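Local coordinates for uncharacterized SRPBCC domain-containing protein (Micromonospora chersina, PDB 6V04) that is of unknown function but has a START/Bet v1-like fold and is involved in dynemicin biosynthesis, perhaps as a cyclase or aromatase, at residues A[25-30]-A[94-99]. Numbering follows the deposited sequence.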
ATOM      1  N   ASP A  25     -18.907 -13.411 -18.572  1.00 46.14           N
ATOM      2  CA  ASP A  25     -18.356 -14.656 -18.053  1.00 45.36           C
ATOM      3  C   ASP A  25     -16.832 -14.635 -18.089  1.00 38.99           C
ATOM      4  O   ASP A  25     -16.173 -15.085 -17.143  1.00 40.43           O
ATOM      5  CB  ASP A  25     -18.910 -15.836 -18.851  1.00 68.64           C
ATOM      6  CG  ASP A  25     -18.644 -17.171 -18.186  1.00 97.88           C
ATOM      7  OD1 ASP A  25     -17.474 -17.608 -18.170  1.00108.02           O
ATOM      8  OD2 ASP A  25     -19.605 -17.777 -17.665  1.00107.29           O
ATOM      9  N   GLU A  26     -16.254 -14.083 -19.159  1.00 43.78           N
ATOM     10  CA  GLU A  26     -14.799 -13.999 -19.257  1.00 40.47           C
ATOM     11  C   GLU A  26     -14.233 -13.037 -18.219  1.00 34.25           C
ATOM     12  O   GLU A  26     -13.233 -13.342 -17.556  1.00 36.66           O
ATOM     13  CB  GLU A  26     -14.400 -13.567 -20.667  1.00 41.95           C
ATOM     14  CG  GLU A  26     -12.898 -13.486 -20.884  1.00 47.03           C
ATOM     15  CD  GLU A  26     -12.520 -13.063 -22.292  1.00 72.38           C
ATOM     16  OE1 GLU A  26     -11.320 -12.783 -22.527  1.00 59.77           O
ATOM     17  OE2 GLU A  26     -13.419 -13.017 -23.159  1.00 60.86           O
ATOM     18  N   VAL A  27     -14.872 -11.875 -18.050  1.00 34.56           N
ATOM     19  CA  VAL A  27     -14.399 -10.921 -17.056  1.00 31.79           C
ATOM     20  C   VAL A  27     -14.490 -11.522 -15.664  1.00 32.08           C
ATOM     21  O   VAL A  27     -13.592 -11.343 -14.835  1.00 31.71           O
ATOM     22  CB  VAL A  27     -15.192  -9.603 -17.147  1.00 31.81           C
ATOM     23  CG1 VAL A  27     -14.696  -8.611 -16.098  1.00 35.86           C
ATOM     24  CG2 VAL A  27     -15.105  -9.011 -18.549  1.00 36.12           C
ATOM     25  N   TRP A  28     -15.589 -12.224 -15.373  1.00 32.26           N
ATOM     26  CA  TRP A  28     -15.749 -12.834 -14.057  1.00 29.30           C
ATOM     27  C   TRP A  28     -14.611 -13.804 -13.751  1.00 31.21           C
ATOM     28  O   TRP A  28     -14.071 -13.809 -12.638  1.00 29.53           O
ATOM     29  CB  TRP A  28     -17.089 -13.556 -13.965  1.00 37.27           C
ATOM     30  CG  TRP A  28     -17.277 -14.189 -12.633  1.00 32.12           C
ATOM     31  CD1 TRP A  28     -17.238 -15.517 -12.342  1.00 37.10           C
ATOM     32  CD2 TRP A  28     -17.512 -13.512 -11.393  1.00 31.61           C
ATOM     33  NE1 TRP A  28     -17.441 -15.715 -10.995  1.00 39.88           N
ATOM     34  CE2 TRP A  28     -17.611 -14.499 -10.391  1.00 34.58           C
ATOM     35  CE3 TRP A  28     -17.663 -12.168 -11.035  1.00 33.87           C
ATOM     36  CZ2 TRP A  28     -17.861 -14.185  -9.056  1.00 34.54           C
ATOM     37  CZ3 TRP A  28     -17.902 -11.860  -9.703  1.00 30.96           C
ATOM     38  CH2 TRP A  28     -18.000 -12.865  -8.734  1.00 29.68           C
ATOM     39  N   GLU A  29     -14.266 -14.670 -14.709  1.00 32.82           N
ATOM     40  CA  GLU A  29     -13.133 -15.570 -14.504  1.00 33.20           C
ATOM     41  C   GLU A  29     -11.854 -14.785 -14.264  1.00 30.42           C
ATOM     42  O   GLU A  29     -11.065 -15.128 -13.378  1.00 31.53           O
ATOM     43  CB  GLU A  29     -12.970 -16.506 -15.702  1.00 39.95           C
ATOM     44  CG  GLU A  29     -14.062 -17.548 -15.818  1.00 40.85           C
ATOM     45  CD  GLU A  29     -14.206 -18.388 -14.561  1.00 51.83           C
ATOM     46  OE1 GLU A  29     -13.184 -18.922 -14.075  1.00 50.92           O
ATOM     47  OE2 GLU A  29     -15.343 -18.497 -14.051  1.00 56.61           O
ATOM     48  N   ALA A  30     -11.652 -13.703 -15.021  1.00 33.99           N
ATOM     49  CA  ALA A  30     -10.405 -12.952 -14.915  1.00 31.76           C
ATOM     50  C   ALA A  30     -10.260 -12.264 -13.567  1.00 28.59           C
ATOM     51  O   ALA A  30      -9.130 -11.998 -13.135  1.00 30.96           O
ATOM     52  CB  ALA A  30     -10.312 -11.927 -16.047  1.00 37.77           C
ATOM     53  N   TRP A  94     -16.485  -4.984  -6.270  1.00 25.00           N
ATOM     54  CA  TRP A  94     -16.235  -5.144  -7.698  1.00 26.73           C
ATOM     55  C   TRP A  94     -17.524  -5.669  -8.306  1.00 30.42           C
ATOM     56  O   TRP A  94     -17.940  -6.788  -7.998  1.00 30.28           O
ATOM     57  CB  TRP A  94     -15.090  -6.121  -7.970  1.00 26.18           C
ATOM     58  CG  TRP A  94     -13.728  -5.702  -7.539  1.00 26.89           C
ATOM     59  CD1 TRP A  94     -13.352  -4.514  -6.982  1.00 26.48           C
ATOM     60  CD2 TRP A  94     -12.540  -6.496  -7.643  1.00 27.70           C
ATOM     61  NE1 TRP A  94     -11.989  -4.524  -6.737  1.00 27.81           N
ATOM     62  CE2 TRP A  94     -11.480  -5.731  -7.130  1.00 27.76           C
ATOM     63  CE3 TRP A  94     -12.275  -7.788  -8.122  1.00 29.59           C
ATOM     64  CZ2 TRP A  94     -10.174  -6.211  -7.075  1.00 26.36           C
ATOM     65  CZ3 TRP A  94     -10.976  -8.259  -8.069  1.00 28.68           C
ATOM     66  CH2 TRP A  94      -9.945  -7.471  -7.551  1.00 29.86           C
ATOM     67  N   THR A  95     -18.169  -4.864  -9.148  1.00 29.81           N
ATOM     68  CA  THR A  95     -19.493  -5.181  -9.668  1.00 29.02           C
ATOM     69  C   THR A  95     -19.458  -5.186 -11.187  1.00 28.87           C
ATOM     70  O   THR A  95     -18.956  -4.238 -11.802  1.00 31.31           O
ATOM     71  CB  THR A  95     -20.530  -4.179  -9.156  1.00 30.91           C
ATOM     72  OG1 THR A  95     -20.435  -4.104  -7.727  1.00 31.06           O
ATOM     73  CG2 THR A  95     -21.951  -4.583  -9.574  1.00 32.90           C
ATOM     74  N   LEU A  96     -19.979  -6.255 -11.785  1.00 29.90           N
ATOM     75  CA  LEU A  96     -20.016  -6.412 -13.231  1.00 33.18           C
ATOM     76  C   LEU A  96     -21.414  -6.135 -13.752  1.00 33.85           C
ATOM     77  O   LEU A  96     -22.395  -6.670 -13.226  1.00 35.78           O
ATOM     78  CB  LEU A  96     -19.623  -7.822 -13.653  1.00 34.06           C
ATOM     79  CG  LEU A  96     -18.192  -8.228 -13.338  1.00 32.60           C
ATOM     80  CD1 LEU A  96     -17.913  -9.574 -13.965  1.00 39.84           C
ATOM     81  CD2 LEU A  96     -17.201  -7.173 -13.816  1.00 36.54           C
ATOM     82  N   THR A  97     -21.492  -5.343 -14.813  1.00 34.76           N
ATOM     83  CA  THR A  97     -22.734  -5.141 -15.541  1.00 36.44           C
ATOM     84  C   THR A  97     -22.484  -5.432 -17.010  1.00 41.54           C
ATOM     85  O   THR A  97     -21.550  -4.885 -17.609  1.00 40.28           O
ATOM     86  CB  THR A  97     -23.269  -3.722 -15.341  1.00 46.20           C
ATOM     87  OG1 THR A  97     -22.323  -2.763 -15.819  1.00 48.52           O
ATOM     88  CG2 THR A  97     -23.514  -3.462 -13.866  1.00 42.74           C
ATOM     89  N   GLY A  98     -23.290  -6.329 -17.570  1.00 46.22           N
ATOM     90  CA  GLY A  98     -23.162  -6.666 -18.971  1.00 50.99           C
ATOM     91  C   GLY A  98     -23.876  -5.669 -19.862  1.00 62.39           C
ATOM     92  O   GLY A  98     -24.867  -5.050 -19.481  1.00 65.53           O
ATOM     93  N   GLY A  99     -23.344  -5.513 -21.076  1.00 79.05           N
ATOM     94  CA  GLY A  99     -23.934  -4.624 -22.052  1.00 86.84           C
ATOM     95  C   GLY A  99     -23.889  -5.241 -23.434  1.00 89.90           C
ATOM     96  O   GLY A  99     -23.298  -6.304 -23.645  1.00 85.03           O
TER
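Leu96 reaches out from its strand and sets its two methyl groups against consecutive residues of the helix, Val27 and Trp28. Contact is by van der Waals packing, apolar throughout between the side chains, and small, burying 141 Å² over both sides, and Leu96 supplies about half of that surface. Its closest aliphatic partner is Val27, whose CG1 lies 3.7 Å from Leu96 CD2 and 4.0 Å from Leu96 CD1, so that this one methyl of the valine rests against both branches of the leucine. Val27 CG1 stands anti to the backbone N (chi1 180°), beside the carbonyl carbon, and from there it meets both leucine methyls.

Leu96 CD1, besides touching Val27, is the methyl that meets the tryptophan. It sits in the plane of the Trp28 indole, at its edge, with CE3 of the six-membered ring 3.9 Å away; the faces of the ring take no part in this meeting, and the two side chains run roughly perpendicular to each other. The same methyl also nestles against the helix backbone, 3.8 Å from Trp28 N. Leu96 CD1 therefore fills the angle between the main chain and the indole, where Trp28 CB is a further neighbour at 4.1 Å. With the nearest CA atoms, those of Trp28 and Leu96, 7.8 Å apart, side chains span the gap between helix and strand.

All three residues are buried. In the helix-grip fold of the START/Bet v1 family, an antiparallel sheet wraps round a long C-terminal helix, here 116-139, and helix 24-32 packs on strand 90-98 of that sheet. Leu105 of strand 103-110 adjoins Leu96, while Leu77 of strand 76-83 touches Trp28, extending the apolar layer to the strands flanking 90-98. Val27 also meets Leu137 of helix 116-139, so the short helix is packed against both that helix and the sheet.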